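Local coordinates for protein putative dihydrodipicolinate synthase (Thermus thermophilus, PDB 2PCQ) that is of unproven function but belongs to the dihydrodipicolinate synthetase family, whose members are built on a TIM barrel, at residues A[8-11]-A[15-18]; A[240-245]-A[250-255]. All coordinates share one frame; numbering follows the deposited sequence.

Interaction 1: A[8-11]-A[15-18]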
loop_
_atom_site.group_PDB
_atom_site.type_symbol
_atom_site.label_atom_id
_atom_site.label_comp_id
_atom_site.label_asym_id
_atom_site.label_seq_id
_atom_site.Cartn_x
_atom_site.Cartn_y
_atom_site.Cartn_z
ATOM N N THR A 8 12.876 15.980 -22.169
ATOM C CA THR A 8 14.122 16.727 -22.261
ATOM C C THR A 8 15.139 15.764 -22.861
ATOM O O THR A 8 15.498 14.760 -22.247
ATOM C CB THR A 8 14.603 17.196 -20.879
ATOM O OG1 THR A 8 13.611 18.054 -20.301
ATOM C CG2 THR A 8 15.915 17.965 -21.007
ATOM N N PRO A 9 15.605 16.054 -24.085
ATOM C CA PRO A 9 16.577 15.228 -24.807
ATOM C C PRO A 9 17.979 15.124 -24.222
ATOM O O PRO A 9 18.559 16.116 -23.796
ATOM C CB PRO A 9 16.610 15.865 -26.201
ATOM C CG PRO A 9 15.290 16.574 -26.308
ATOM C CD PRO A 9 15.136 17.162 -24.934
ATOM N N PHE A 10 18.499 13.899 -24.216
ATOM C CA PHE A 10 19.857 13.588 -23.771
ATOM C C PHE A 10 20.372 12.687 -24.895
ATOM O O PHE A 10 19.577 11.987 -25.523
ATOM C CB PHE A 10 19.865 12.758 -22.476
ATOM C CG PHE A 10 19.347 13.484 -21.266
ATOM C CD1 PHE A 10 20.112 14.463 -20.641
ATOM C CD2 PHE A 10 18.086 13.182 -20.748
ATOM C CE1 PHE A 10 19.633 15.135 -19.514
ATOM C CE2 PHE A 10 17.596 13.843 -19.627
ATOM C CZ PHE A 10 18.371 14.825 -19.006
ATOM N N ASP A 11 21.673 12.705 -25.176
ATOM C CA ASP A 11 22.185 11.795 -26.194
ATOM C C ASP A 11 22.314 10.457 -25.472
ATOM O O ASP A 11 21.967 10.363 -24.295
ATOM C CB ASP A 11 23.546 12.246 -26.748
ATOM C CG ASP A 11 24.589 12.462 -25.666
ATOM O OD1 ASP A 11 24.600 11.713 -24.665
ATOM O OD2 ASP A 11 25.416 13.383 -25.834
ATOM N N ARG A 15 24.226 13.193 -22.089
ATOM C CA ARG A 15 24.518 14.620 -22.169
ATOM C C ARG A 15 23.277 15.394 -22.610
ATOM O O ARG A 15 22.599 15.004 -23.560
ATOM C CB ARG A 15 25.659 14.879 -23.162
ATOM C CG ARG A 15 27.033 14.408 -22.690
ATOM C CD ARG A 15 28.114 14.747 -23.715
ATOM N NE ARG A 15 28.041 13.891 -24.896
ATOM C CZ ARG A 15 28.728 12.762 -25.047
ATOM N NH1 ARG A 15 29.553 12.350 -24.093
ATOM N NH2 ARG A 15 28.583 12.037 -26.149
ATOM N N LEU A 16 22.975 16.484 -21.911
ATOM C CA LEU A 16 21.828 17.308 -22.265
ATOM C C LEU A 16 22.038 17.816 -23.689
ATOM O O LEU A 16 23.123 18.293 -24.028
ATOM C CB LEU A 16 21.710 18.498 -21.308
ATOM C CG LEU A 16 20.628 19.527 -21.655
ATOM C CD1 LEU A 16 19.253 18.872 -21.580
ATOM C CD2 LEU A 16 20.712 20.711 -20.702
ATOM N N ASP A 17 21.010 17.709 -24.524
ATOM C CA ASP A 17 21.111 18.171 -25.906
ATOM C C ASP A 17 20.216 19.393 -26.083
ATOM O O ASP A 17 19.036 19.262 -26.407
ATOM C CB ASP A 17 20.672 17.071 -26.873
ATOM C CG ASP A 17 21.003 17.400 -28.322
ATOM O OD1 ASP A 17 21.009 18.597 -28.683
ATOM O OD2 ASP A 17 21.246 16.460 -29.103
ATOM N N GLU A 18 20.785 20.573 -25.862
ATOM C CA GLU A 18 20.058 21.836 -25.976
ATOM C C GLU A 18 19.443 22.066 -27.354
ATOM O O GLU A 18 18.296 22.501 -27.466
ATOM C CB GLU A 18 20.989 23.004 -25.638
ATOM C CG GLU A 18 21.501 22.986 -24.208
ATOM C CD GLU A 18 22.553 24.046 -23.950
ATOM O OE1 GLU A 18 22.286 25.240 -24.212
ATOM O OE2 GLU A 18 23.651 23.683 -23.481
#

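Interaction 2: A[240-245]-A[250-255]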
loop_
_atom_site.group_PDB
_atom_site.type_symbol
_atom_site.label_atom_id
_atom_site.label_comp_id
_atom_site.label_asym_id
_atom_site.label_seq_id
_atom_site.Cartn_x
_atom_site.Cartn_y
_atom_site.Cartn_z
ATOM N N LEU A 240 9.379 4.848 -23.272
ATOM C CA LEU A 240 8.456 4.593 -24.375
ATOM C C LEU A 240 8.111 5.883 -25.108
ATOM O O LEU A 240 8.030 5.902 -26.334
ATOM C CB LEU A 240 7.171 3.920 -23.872
ATOM C CG LEU A 240 6.148 3.550 -24.957
ATOM C CD1 LEU A 240 6.817 2.678 -26.015
ATOM C CD2 LEU A 240 4.956 2.822 -24.336
ATOM N N LEU A 241 7.915 6.961 -24.355
ATOM C CA LEU A 241 7.588 8.256 -24.946
ATOM C C LEU A 241 8.692 8.729 -25.888
ATOM O O LEU A 241 8.424 9.134 -27.018
ATOM C CB LEU A 241 7.377 9.306 -23.848
ATOM C CG LEU A 241 7.170 10.745 -24.333
ATOM C CD1 LEU A 241 5.953 10.801 -25.249
ATOM C CD2 LEU A 241 6.999 11.679 -23.139
ATOM N N LYS A 242 9.933 8.681 -25.420
ATOM C CA LYS A 242 11.053 9.120 -26.238
ATOM C C LYS A 242 11.275 8.224 -27.451
ATOM O O LYS A 242 11.556 8.714 -28.544
ATOM C CB LYS A 242 12.326 9.208 -25.394
ATOM C CG LYS A 242 12.357 10.433 -24.485
ATOM C CD LYS A 242 13.720 10.614 -23.827
ATOM C CE LYS A 242 13.831 11.986 -23.189
ATOM N NZ LYS A 242 15.175 12.217 -22.592
ATOM N N GLN A 243 11.144 6.915 -27.265
ATOM C CA GLN A 243 11.332 5.994 -28.376
ATOM C C GLN A 243 10.275 6.244 -29.453
ATOM O O GLN A 243 10.560 6.151 -30.647
ATOM C CB GLN A 243 11.267 4.544 -27.892
ATOM C CG GLN A 243 11.378 3.520 -29.020
ATOM C CD GLN A 243 11.608 2.112 -28.512
ATOM O OE1 GLN A 243 11.132 1.741 -27.438
ATOM N NE2 GLN A 243 12.329 1.313 -29.292
ATOM N N ALA A 244 9.061 6.575 -29.026
ATOM C CA ALA A 244 7.968 6.849 -29.956
ATOM C C ALA A 244 8.260 8.126 -30.738
ATOM O O ALA A 244 8.079 8.179 -31.956
ATOM C CB ALA A 244 6.656 6.993 -29.198
ATOM N N LEU A 245 8.710 9.160 -30.039
ATOM C CA LEU A 245 9.022 10.412 -30.706
ATOM C C LEU A 245 10.175 10.221 -31.688
ATOM O O LEU A 245 10.129 10.748 -32.796
ATOM C CB LEU A 245 9.356 11.498 -29.680
ATOM C CG LEU A 245 8.133 12.031 -28.928
ATOM C CD1 LEU A 245 8.574 12.846 -27.723
ATOM C CD2 LEU A 245 7.285 12.876 -29.870
ATOM N N LEU A 250 11.202 12.826 -34.553
ATOM C CA LEU A 250 11.488 14.008 -33.739
ATOM C C LEU A 250 12.702 13.758 -32.840
ATOM O O LEU A 250 12.931 12.634 -32.391
ATOM C CB LEU A 250 10.265 14.397 -32.901
ATOM C CG LEU A 250 9.071 14.941 -33.694
ATOM C CD1 LEU A 250 7.964 15.363 -32.746
ATOM C CD2 LEU A 250 9.511 16.130 -34.528
ATOM N N PRO A 251 13.499 14.807 -32.568
ATOM C CA PRO A 251 14.700 14.712 -31.729
ATOM C C PRO A 251 14.461 14.631 -30.215
ATOM O O PRO A 251 14.956 15.469 -29.461
ATOM C CB PRO A 251 15.477 15.966 -32.122
ATOM C CG PRO A 251 14.384 16.966 -32.299
ATOM C CD PRO A 251 13.341 16.178 -33.094
ATOM N N ALA A 252 13.725 13.615 -29.774
ATOM C CA ALA A 252 13.426 13.444 -28.355
ATOM C C ALA A 252 14.612 12.928 -27.546
ATOM O O ALA A 252 14.638 13.047 -26.322
ATOM C CB ALA A 252 12.241 12.506 -28.185
ATOM N N GLY A 253 15.597 12.350 -28.223
ATOM C CA GLY A 253 16.750 11.836 -27.510
ATOM C C GLY A 253 16.452 10.574 -26.711
ATOM O O GLY A 253 15.485 9.860 -26.992
ATOM N N TYR A 254 17.277 10.313 -25.700
ATOM C CA TYR A 254 17.145 9.115 -24.874
ATOM C C TYR A 254 17.063 9.423 -23.388
ATOM O O TYR A 254 17.488 10.489 -22.938
ATOM C CB TYR A 254 18.352 8.204 -25.108
ATOM C CG TYR A 254 18.591 7.886 -26.562
ATOM C CD1 TYR A 254 18.121 6.702 -27.122
ATOM C CD2 TYR A 254 19.247 8.796 -27.391
ATOM C CE1 TYR A 254 18.296 6.430 -28.475
ATOM C CE2 TYR A 254 19.426 8.538 -28.741
ATOM C CZ TYR A 254 18.949 7.356 -29.277
ATOM O OH TYR A 254 19.120 7.105 -30.617
ATOM N N PRO A 255 16.510 8.488 -22.600
ATOM C CA PRO A 255 16.405 8.699 -21.154
ATOM C C PRO A 255 17.831 8.752 -20.608
ATOM O O PRO A 255 18.730 8.112 -21.155
ATOM C CB PRO A 255 15.657 7.455 -20.676
ATOM C CG PRO A 255 14.817 7.085 -21.867
ATOM C CD PRO A 255 15.789 7.270 -23.007
#

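Interaction 1: A[8-11]-A[15-18]
Phe10 and Leu16 form a single antiparallel bridge, a non-hydrogen-bonded pair with CA atoms 4.5 Å apart, within the loop that leads from the first strand of the TIM barrel, 2-6, to helix 18-28. Two backbone bonds flank the pair: Asp17 N gives its hydrogen to Pro9 O in a nearly straight bond of 3.0 Å, the donor standing above the carbonyl plane, while Asp11 N reaches Arg15 O within that carbonyl's plane. The same Arg15 O also receives a CA-H...O contact from Phe10 CA. Where the chain turns, between Asp11 and Arg15, the Asp11 carboxylate folds back across the loop. With chi1 at 54°, CG sits between the backbone N and carbonyl carbon, and this turns OD1 to Arg15 N, which approaches from above the carboxylate plane at 3.0 Å. OD2 pairs with Arg15 NE in a salt bridge of 2.8 Å, though as a hydrogen bond it is weak, the two flat groups being turned 70° apart. Arg15 NH2 has a second acidic partner in Glu13. The Phe10 ring has Arg15 C at its edge, and its CE1 lies 4.3 Å from Leu16 CD1. Further out, Thr8 OG1 is held by Gly42 O, and Pro9 packs on Ala20, Phe21 and Leu24 of the helix. Asp17 is the N-cap of that helix, its OD1 accepting from Ala20 N. Leu16 CD1 also touches the methyl CG2 of Thr8 at 3.5 Å.

Interaction 2: A[240-245]-A[250-255]
Lys242 extends from helix 216-247 along the backbone of Ala252, Gly253 and Tyr254, where the chain runs back beside the helix it has just left. Its CB lies 3.6 Å from Gly253 O, and farther along CE comes within 3.4 Å of Ala252 O. Straight from CG onward, the aliphatic chain carries its methylenes past these carbonyls, with CD 4.0 Å from Pro255 CD, and delivers NZ to Tyr254 O at 2.9 Å. That bond comes from well above the carbonyl plane, 71° out of it, rather than along a lone pair. Lys242 is buried, and its NZ also has partners beyond the helix: Thr8 O accepts a hydrogen bond and Glu43 a salt bridge, which would probably balance the positive charge and fix the position of NZ.

One turn on, Leu245 uses both its side chain and its backbone. Its CB presses on Ala252 CB at 3.4 Å, tighter than ordinary carbon contact, and CD1 adds to the grip on the same methyl. The other branch, CD2, meets Leu250 CD1 at 3.9 Å. Leu245 O accepts from Leu250 N at 2.9 Å, joining the returning chain to the last turns of the helix. Pro251 is the centre of an inverse gamma turn, and Ala252 follows against the helix. Leu250 itself also packs on Leu24, Ala27 and Leu28 of helix 18-28. Gly253 O is tied to Arg246 of the helix. Helix 216-247 belongs to the C-terminal helical part that follows the eight-stranded parallel TIM barrel, and the chain after it folds back along it toward the loop after strand 2-6.

Overall arrangement
Both contacts are local chain reversals, partly buried and on the same side of the chain's centre, their own centres about 11 Å apart. Interaction 1 shapes the loop after the first strand with backbone bonds and a carboxylate-guanidinium pair involving the exposed Arg15; interaction 2 sets a helix against its returning chain through close leucine and alanine packing and a buried lysine. They meet directly: Tyr254 N probably bonds to Phe10 O at 2.9 Å, while Pro9 packs on the carbonyls of Pro251 and Ala252. Helix 18-28 is common ground, touched by Thr8 and Pro9 from one contact and Leu250 from the other.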